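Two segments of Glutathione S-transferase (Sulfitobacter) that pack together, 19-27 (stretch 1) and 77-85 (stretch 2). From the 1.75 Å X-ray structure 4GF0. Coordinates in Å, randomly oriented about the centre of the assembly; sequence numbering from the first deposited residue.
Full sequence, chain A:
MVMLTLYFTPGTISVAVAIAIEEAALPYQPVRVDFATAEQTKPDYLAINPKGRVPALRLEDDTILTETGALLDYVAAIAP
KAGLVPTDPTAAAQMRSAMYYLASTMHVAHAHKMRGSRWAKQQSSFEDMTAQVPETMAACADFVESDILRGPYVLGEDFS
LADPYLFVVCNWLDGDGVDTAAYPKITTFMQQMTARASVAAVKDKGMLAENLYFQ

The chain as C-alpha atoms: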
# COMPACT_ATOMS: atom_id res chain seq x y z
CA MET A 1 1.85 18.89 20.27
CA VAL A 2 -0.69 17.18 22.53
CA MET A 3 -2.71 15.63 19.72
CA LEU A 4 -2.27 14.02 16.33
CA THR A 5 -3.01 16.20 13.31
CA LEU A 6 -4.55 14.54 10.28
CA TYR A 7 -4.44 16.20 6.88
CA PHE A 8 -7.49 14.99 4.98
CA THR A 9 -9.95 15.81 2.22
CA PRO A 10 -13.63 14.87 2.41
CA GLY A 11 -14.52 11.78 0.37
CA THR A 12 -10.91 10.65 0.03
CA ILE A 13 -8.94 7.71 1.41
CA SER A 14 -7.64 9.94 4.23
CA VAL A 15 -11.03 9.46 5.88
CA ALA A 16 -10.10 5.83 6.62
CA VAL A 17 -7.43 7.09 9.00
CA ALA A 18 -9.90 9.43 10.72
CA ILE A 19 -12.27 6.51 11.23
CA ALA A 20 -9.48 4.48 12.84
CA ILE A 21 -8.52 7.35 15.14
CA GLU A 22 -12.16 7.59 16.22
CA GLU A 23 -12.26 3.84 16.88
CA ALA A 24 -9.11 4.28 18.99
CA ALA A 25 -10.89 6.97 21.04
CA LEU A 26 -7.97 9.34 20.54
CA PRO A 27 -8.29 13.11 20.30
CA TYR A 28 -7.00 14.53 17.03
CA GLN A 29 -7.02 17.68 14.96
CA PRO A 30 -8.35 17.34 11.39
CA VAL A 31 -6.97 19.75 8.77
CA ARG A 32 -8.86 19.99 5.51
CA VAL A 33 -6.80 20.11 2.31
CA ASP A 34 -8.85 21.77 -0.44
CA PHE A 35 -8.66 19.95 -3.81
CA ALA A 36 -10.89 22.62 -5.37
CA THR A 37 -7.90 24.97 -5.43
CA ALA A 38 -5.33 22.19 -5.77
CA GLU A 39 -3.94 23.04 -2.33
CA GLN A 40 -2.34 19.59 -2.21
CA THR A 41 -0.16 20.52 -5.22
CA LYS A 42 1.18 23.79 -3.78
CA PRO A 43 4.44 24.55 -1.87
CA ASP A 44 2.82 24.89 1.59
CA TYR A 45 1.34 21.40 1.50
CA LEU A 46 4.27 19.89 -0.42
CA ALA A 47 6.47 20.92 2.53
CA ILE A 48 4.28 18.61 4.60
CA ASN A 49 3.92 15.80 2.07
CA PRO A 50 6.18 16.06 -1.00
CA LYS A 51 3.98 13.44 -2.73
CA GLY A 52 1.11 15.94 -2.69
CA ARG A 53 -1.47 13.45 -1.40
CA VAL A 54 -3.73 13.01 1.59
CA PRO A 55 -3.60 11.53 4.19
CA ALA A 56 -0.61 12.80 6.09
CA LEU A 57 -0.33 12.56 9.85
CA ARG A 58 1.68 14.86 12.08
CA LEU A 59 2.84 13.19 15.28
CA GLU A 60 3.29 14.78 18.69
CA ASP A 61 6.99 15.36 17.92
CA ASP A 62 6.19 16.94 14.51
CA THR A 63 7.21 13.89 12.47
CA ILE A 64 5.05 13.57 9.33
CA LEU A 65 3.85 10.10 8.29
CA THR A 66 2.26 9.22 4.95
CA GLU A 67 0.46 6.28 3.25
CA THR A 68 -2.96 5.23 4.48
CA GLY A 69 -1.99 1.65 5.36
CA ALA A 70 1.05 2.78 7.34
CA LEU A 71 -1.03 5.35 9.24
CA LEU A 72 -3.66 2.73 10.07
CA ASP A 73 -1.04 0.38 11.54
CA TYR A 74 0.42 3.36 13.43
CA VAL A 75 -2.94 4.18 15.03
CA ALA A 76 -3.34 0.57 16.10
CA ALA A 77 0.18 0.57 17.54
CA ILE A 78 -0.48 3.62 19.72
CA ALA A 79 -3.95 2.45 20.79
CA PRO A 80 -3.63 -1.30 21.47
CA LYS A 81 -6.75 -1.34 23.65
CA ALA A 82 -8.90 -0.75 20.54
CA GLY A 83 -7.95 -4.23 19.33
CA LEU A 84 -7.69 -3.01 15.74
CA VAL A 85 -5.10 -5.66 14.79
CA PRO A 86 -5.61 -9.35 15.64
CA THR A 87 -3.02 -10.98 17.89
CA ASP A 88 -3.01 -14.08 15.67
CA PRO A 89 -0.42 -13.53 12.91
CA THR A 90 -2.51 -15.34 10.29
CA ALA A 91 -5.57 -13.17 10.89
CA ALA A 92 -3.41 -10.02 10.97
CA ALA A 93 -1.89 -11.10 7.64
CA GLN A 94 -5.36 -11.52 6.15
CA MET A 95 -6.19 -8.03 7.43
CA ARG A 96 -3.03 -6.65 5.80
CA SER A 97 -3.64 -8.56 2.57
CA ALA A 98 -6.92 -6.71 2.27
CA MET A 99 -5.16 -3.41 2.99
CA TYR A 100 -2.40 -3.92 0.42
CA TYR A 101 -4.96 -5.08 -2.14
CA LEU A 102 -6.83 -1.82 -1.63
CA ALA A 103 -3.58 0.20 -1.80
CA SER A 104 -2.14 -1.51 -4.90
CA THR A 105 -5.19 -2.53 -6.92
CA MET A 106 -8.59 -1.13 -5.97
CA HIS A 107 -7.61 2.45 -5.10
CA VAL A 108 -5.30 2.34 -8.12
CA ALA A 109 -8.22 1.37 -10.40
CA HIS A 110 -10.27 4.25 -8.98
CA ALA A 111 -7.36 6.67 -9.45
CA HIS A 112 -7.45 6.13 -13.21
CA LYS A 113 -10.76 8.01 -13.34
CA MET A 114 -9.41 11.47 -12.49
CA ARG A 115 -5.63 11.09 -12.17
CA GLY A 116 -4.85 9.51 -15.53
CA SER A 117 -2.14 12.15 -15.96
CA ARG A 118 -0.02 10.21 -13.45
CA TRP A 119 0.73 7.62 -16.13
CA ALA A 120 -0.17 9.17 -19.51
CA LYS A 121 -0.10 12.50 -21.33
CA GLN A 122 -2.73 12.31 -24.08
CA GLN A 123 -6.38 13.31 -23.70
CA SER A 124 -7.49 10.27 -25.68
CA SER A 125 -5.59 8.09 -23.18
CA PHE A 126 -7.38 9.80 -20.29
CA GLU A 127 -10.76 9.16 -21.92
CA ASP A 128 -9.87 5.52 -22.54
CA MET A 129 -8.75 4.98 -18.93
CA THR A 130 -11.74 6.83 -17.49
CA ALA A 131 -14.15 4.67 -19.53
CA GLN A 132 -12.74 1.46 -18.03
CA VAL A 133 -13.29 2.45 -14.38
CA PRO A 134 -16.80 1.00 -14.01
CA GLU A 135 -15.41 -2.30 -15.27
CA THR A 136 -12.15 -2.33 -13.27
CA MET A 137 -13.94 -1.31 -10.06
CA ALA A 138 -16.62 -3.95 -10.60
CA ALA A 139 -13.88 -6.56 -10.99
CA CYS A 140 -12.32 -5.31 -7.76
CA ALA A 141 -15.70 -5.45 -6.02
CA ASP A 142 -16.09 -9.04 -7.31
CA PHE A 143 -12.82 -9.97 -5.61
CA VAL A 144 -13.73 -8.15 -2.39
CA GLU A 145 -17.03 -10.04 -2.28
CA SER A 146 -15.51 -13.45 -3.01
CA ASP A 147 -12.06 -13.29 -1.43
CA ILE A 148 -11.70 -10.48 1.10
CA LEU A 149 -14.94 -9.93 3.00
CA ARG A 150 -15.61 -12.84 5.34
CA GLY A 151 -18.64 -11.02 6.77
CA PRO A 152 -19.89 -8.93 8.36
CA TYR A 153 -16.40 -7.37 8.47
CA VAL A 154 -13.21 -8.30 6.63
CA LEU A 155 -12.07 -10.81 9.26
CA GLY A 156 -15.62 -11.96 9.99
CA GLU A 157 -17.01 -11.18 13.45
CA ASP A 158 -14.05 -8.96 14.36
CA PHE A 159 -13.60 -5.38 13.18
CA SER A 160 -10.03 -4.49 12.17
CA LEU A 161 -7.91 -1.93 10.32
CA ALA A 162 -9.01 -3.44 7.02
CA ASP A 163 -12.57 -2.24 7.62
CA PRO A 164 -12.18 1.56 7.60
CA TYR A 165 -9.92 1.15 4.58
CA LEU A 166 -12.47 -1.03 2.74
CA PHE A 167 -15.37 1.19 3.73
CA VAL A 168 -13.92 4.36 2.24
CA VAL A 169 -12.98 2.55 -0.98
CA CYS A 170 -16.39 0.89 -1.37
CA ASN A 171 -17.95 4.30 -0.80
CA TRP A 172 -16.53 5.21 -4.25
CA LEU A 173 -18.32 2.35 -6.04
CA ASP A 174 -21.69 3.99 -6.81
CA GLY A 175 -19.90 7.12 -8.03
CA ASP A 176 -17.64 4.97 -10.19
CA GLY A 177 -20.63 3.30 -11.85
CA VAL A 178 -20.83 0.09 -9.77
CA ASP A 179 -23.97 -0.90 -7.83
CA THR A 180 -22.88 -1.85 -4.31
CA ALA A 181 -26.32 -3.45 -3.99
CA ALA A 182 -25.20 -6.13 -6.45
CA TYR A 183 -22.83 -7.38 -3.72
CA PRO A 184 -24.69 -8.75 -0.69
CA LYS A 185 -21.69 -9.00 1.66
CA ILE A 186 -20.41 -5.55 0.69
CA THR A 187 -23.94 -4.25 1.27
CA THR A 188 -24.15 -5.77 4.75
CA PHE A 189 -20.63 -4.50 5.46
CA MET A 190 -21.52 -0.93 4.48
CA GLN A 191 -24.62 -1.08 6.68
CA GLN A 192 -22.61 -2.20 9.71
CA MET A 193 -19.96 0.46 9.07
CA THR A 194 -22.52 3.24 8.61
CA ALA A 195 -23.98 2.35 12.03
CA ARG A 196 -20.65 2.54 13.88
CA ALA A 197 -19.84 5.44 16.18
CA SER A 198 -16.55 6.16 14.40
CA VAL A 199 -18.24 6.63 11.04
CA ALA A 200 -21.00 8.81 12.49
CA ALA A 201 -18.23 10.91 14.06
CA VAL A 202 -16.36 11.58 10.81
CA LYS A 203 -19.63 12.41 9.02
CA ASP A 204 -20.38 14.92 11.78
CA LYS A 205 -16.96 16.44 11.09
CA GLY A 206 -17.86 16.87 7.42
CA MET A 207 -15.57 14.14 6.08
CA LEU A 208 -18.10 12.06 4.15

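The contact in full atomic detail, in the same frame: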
# COMPACT_ATOMS: atom_id res chain seq x y z
N ILE A 19 -11.40 7.53 10.66
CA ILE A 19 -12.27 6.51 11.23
C ILE A 19 -11.50 5.67 12.25
O ILE A 19 -12.01 5.40 13.34
CB ILE A 19 -12.86 5.63 10.14
CG1 ILE A 19 -13.85 6.46 9.33
CG2 ILE A 19 -13.57 4.40 10.74
CD1 ILE A 19 -14.31 5.79 8.02
N ALA A 20 -10.28 5.27 11.91
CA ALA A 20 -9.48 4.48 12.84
C ALA A 20 -9.15 5.25 14.11
O ALA A 20 -9.16 4.68 15.21
CB ALA A 20 -8.21 3.99 12.17
N ILE A 21 -8.84 6.54 13.98
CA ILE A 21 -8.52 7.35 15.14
C ILE A 21 -9.75 7.45 16.05
O ILE A 21 -9.63 7.39 17.27
CB ILE A 21 -8.02 8.75 14.76
CG1 ILE A 21 -6.72 8.63 13.97
CG2 ILE A 21 -7.73 9.55 16.03
CD1 ILE A 21 -6.22 9.93 13.35
N GLU A 22 -10.93 7.58 15.44
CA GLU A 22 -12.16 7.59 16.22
C GLU A 22 -12.38 6.26 16.95
O GLU A 22 -12.80 6.24 18.11
CB GLU A 22 -13.37 7.89 15.33
CG GLU A 22 -13.31 9.24 14.61
CD GLU A 22 -13.68 10.41 15.49
OE1 GLU A 22 -14.02 10.21 16.68
OE2 GLU A 22 -13.64 11.56 14.99
N GLU A 23 -12.11 5.15 16.27
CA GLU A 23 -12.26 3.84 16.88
C GLU A 23 -11.31 3.70 18.06
O GLU A 23 -11.63 3.06 19.05
CB GLU A 23 -11.97 2.71 15.87
CG GLU A 23 -13.02 2.51 14.80
CD GLU A 23 -14.26 1.79 15.33
OE1 GLU A 23 -14.14 1.02 16.32
OE2 GLU A 23 -15.36 1.99 14.76
N ALA A 24 -10.15 4.33 17.95
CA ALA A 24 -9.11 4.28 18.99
C ALA A 24 -9.42 5.19 20.17
O ALA A 24 -8.71 5.17 21.19
CB ALA A 24 -7.76 4.65 18.39
N ALA A 25 -10.48 5.99 20.03
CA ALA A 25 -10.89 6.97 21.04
C ALA A 25 -9.79 7.97 21.36
O ALA A 25 -9.63 8.38 22.50
CB ALA A 25 -11.36 6.26 22.32
N LEU A 26 -9.03 8.37 20.34
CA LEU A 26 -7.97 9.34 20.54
C LEU A 26 -8.44 10.72 20.10
O LEU A 26 -9.20 10.85 19.14
CB LEU A 26 -6.73 8.95 19.75
CG LEU A 26 -6.04 7.67 20.24
CD1 LEU A 26 -4.93 7.28 19.28
CD2 LEU A 26 -5.50 7.92 21.63
N PRO A 27 -7.99 11.77 20.81
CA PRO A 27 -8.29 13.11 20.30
C PRO A 27 -7.36 13.40 19.13
O PRO A 27 -6.23 12.91 19.10
CB PRO A 27 -7.96 14.02 21.49
CG PRO A 27 -6.91 13.27 22.26
CD PRO A 27 -7.23 11.79 22.07
N ALA A 77 -1.00 0.77 16.70
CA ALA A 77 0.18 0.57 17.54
C ALA A 77 0.16 1.49 18.75
O ALA A 77 0.64 1.12 19.83
CB ALA A 77 1.45 0.82 16.72
N ILE A 78 -0.40 2.69 18.59
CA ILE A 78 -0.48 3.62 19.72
C ILE A 78 -1.77 3.51 20.53
O ILE A 78 -1.93 4.15 21.57
CB ILE A 78 -0.26 5.09 19.30
CG1 ILE A 78 -1.34 5.53 18.29
CG2 ILE A 78 1.16 5.27 18.74
CD1 ILE A 78 -1.35 7.02 17.98
N ALA A 79 -2.71 2.70 20.06
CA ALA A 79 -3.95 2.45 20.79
C ALA A 79 -4.29 0.97 20.83
O ALA A 79 -5.31 0.56 20.29
CB ALA A 79 -5.08 3.23 20.17
N PRO A 80 -3.44 0.16 21.48
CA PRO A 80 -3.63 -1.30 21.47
C PRO A 80 -4.95 -1.75 22.08
O PRO A 80 -5.47 -2.80 21.71
CB PRO A 80 -2.47 -1.81 22.34
CG PRO A 80 -2.09 -0.64 23.20
CD PRO A 80 -2.31 0.57 22.34
N LYS A 81 -5.50 -0.96 22.99
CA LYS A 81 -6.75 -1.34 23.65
C LYS A 81 -7.96 -1.36 22.70
O LYS A 81 -8.98 -1.96 23.01
CB LYS A 81 -6.98 -0.47 24.89
CG LYS A 81 -5.87 -0.69 25.94
CD LYS A 81 -5.72 0.46 26.93
CE LYS A 81 -4.70 0.13 28.02
NZ LYS A 81 -3.29 -0.09 27.54
N ALA A 82 -7.82 -0.74 21.53
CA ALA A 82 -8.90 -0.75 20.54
C ALA A 82 -9.00 -2.09 19.83
O ALA A 82 -10.00 -2.37 19.17
CB ALA A 82 -8.71 0.36 19.53
N GLY A 83 -7.97 -2.92 19.96
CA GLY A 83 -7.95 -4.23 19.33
C GLY A 83 -8.11 -4.19 17.82
O GLY A 83 -8.75 -5.07 17.22
N LEU A 84 -7.52 -3.18 17.18
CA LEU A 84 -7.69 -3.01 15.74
C LEU A 84 -6.89 -3.99 14.88
O LEU A 84 -7.17 -4.15 13.69
CB LEU A 84 -7.36 -1.57 15.34
CG LEU A 84 -8.34 -0.51 15.85
CD1 LEU A 84 -7.78 0.89 15.67
CD2 LEU A 84 -9.66 -0.66 15.12
N VAL A 85 -5.89 -4.64 15.47
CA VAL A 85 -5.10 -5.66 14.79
C VAL A 85 -5.18 -6.95 15.60
O VAL A 85 -4.91 -6.93 16.81
CB VAL A 85 -3.63 -5.23 14.65
CG1 VAL A 85 -2.78 -6.35 14.00
CG2 VAL A 85 -3.52 -3.95 13.85

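The contact between 19-27 and 77-85 is a small van der Waals packing, built mainly from alanine, leucine and isoleucine side chains against one another, the backbone and the aliphatic part of E23, with no hydrogen bond crossing between the stretches and 269 Å² of surface buried in total. Stretch 1 brings in the last part of a helix, held by E23 N to I19 O and A24 N to A20 O bonds of 2.9 Å each. The chain then leaves the helix through a Schellman motif: A25 takes a positive phi of 58°, while A25 N bonds to E22 O (3.0 Å) and L26 N reaches back to I21 O (3.3 Å). Stretch 2 also leaves a helix, then makes a 3-10 segment at 80-82, accompanied by bonds from A82 N to A79 O and from G83 N to P80 O, both at 3.1 Å. These backbone bonds all stay within their own stretch.

The backbones come nearest at A24 and A82, both alanines, whose CA atoms lie 5.3 Å apart. A82 points its CB toward stretch 1, where it rests 4.0 Å from both A24 CA and E23 O. Beside it, A24 CB meets A79 CB at 3.5 Å, a tight methyl-to-methyl contact.

Two leucines extend the packing beyond these alanines. L26, in the m, t rotamer, places its CD1 3.8 Å from I78 CD1 and 4.1 Å from A79 CB; the CA-to-CB bond of I78 points sideways, but its p, t conformation brings the end of the side chain nearer. L84, buried and also m, t, lies against the helix, with CD1 4.1 Å from A20 O and CD2 4.2 Å from E23 CB. E23 therefore contributes aliphatic and backbone surface here, while its carboxylate oxygens are hydrogen-bonded elsewhere in the structure.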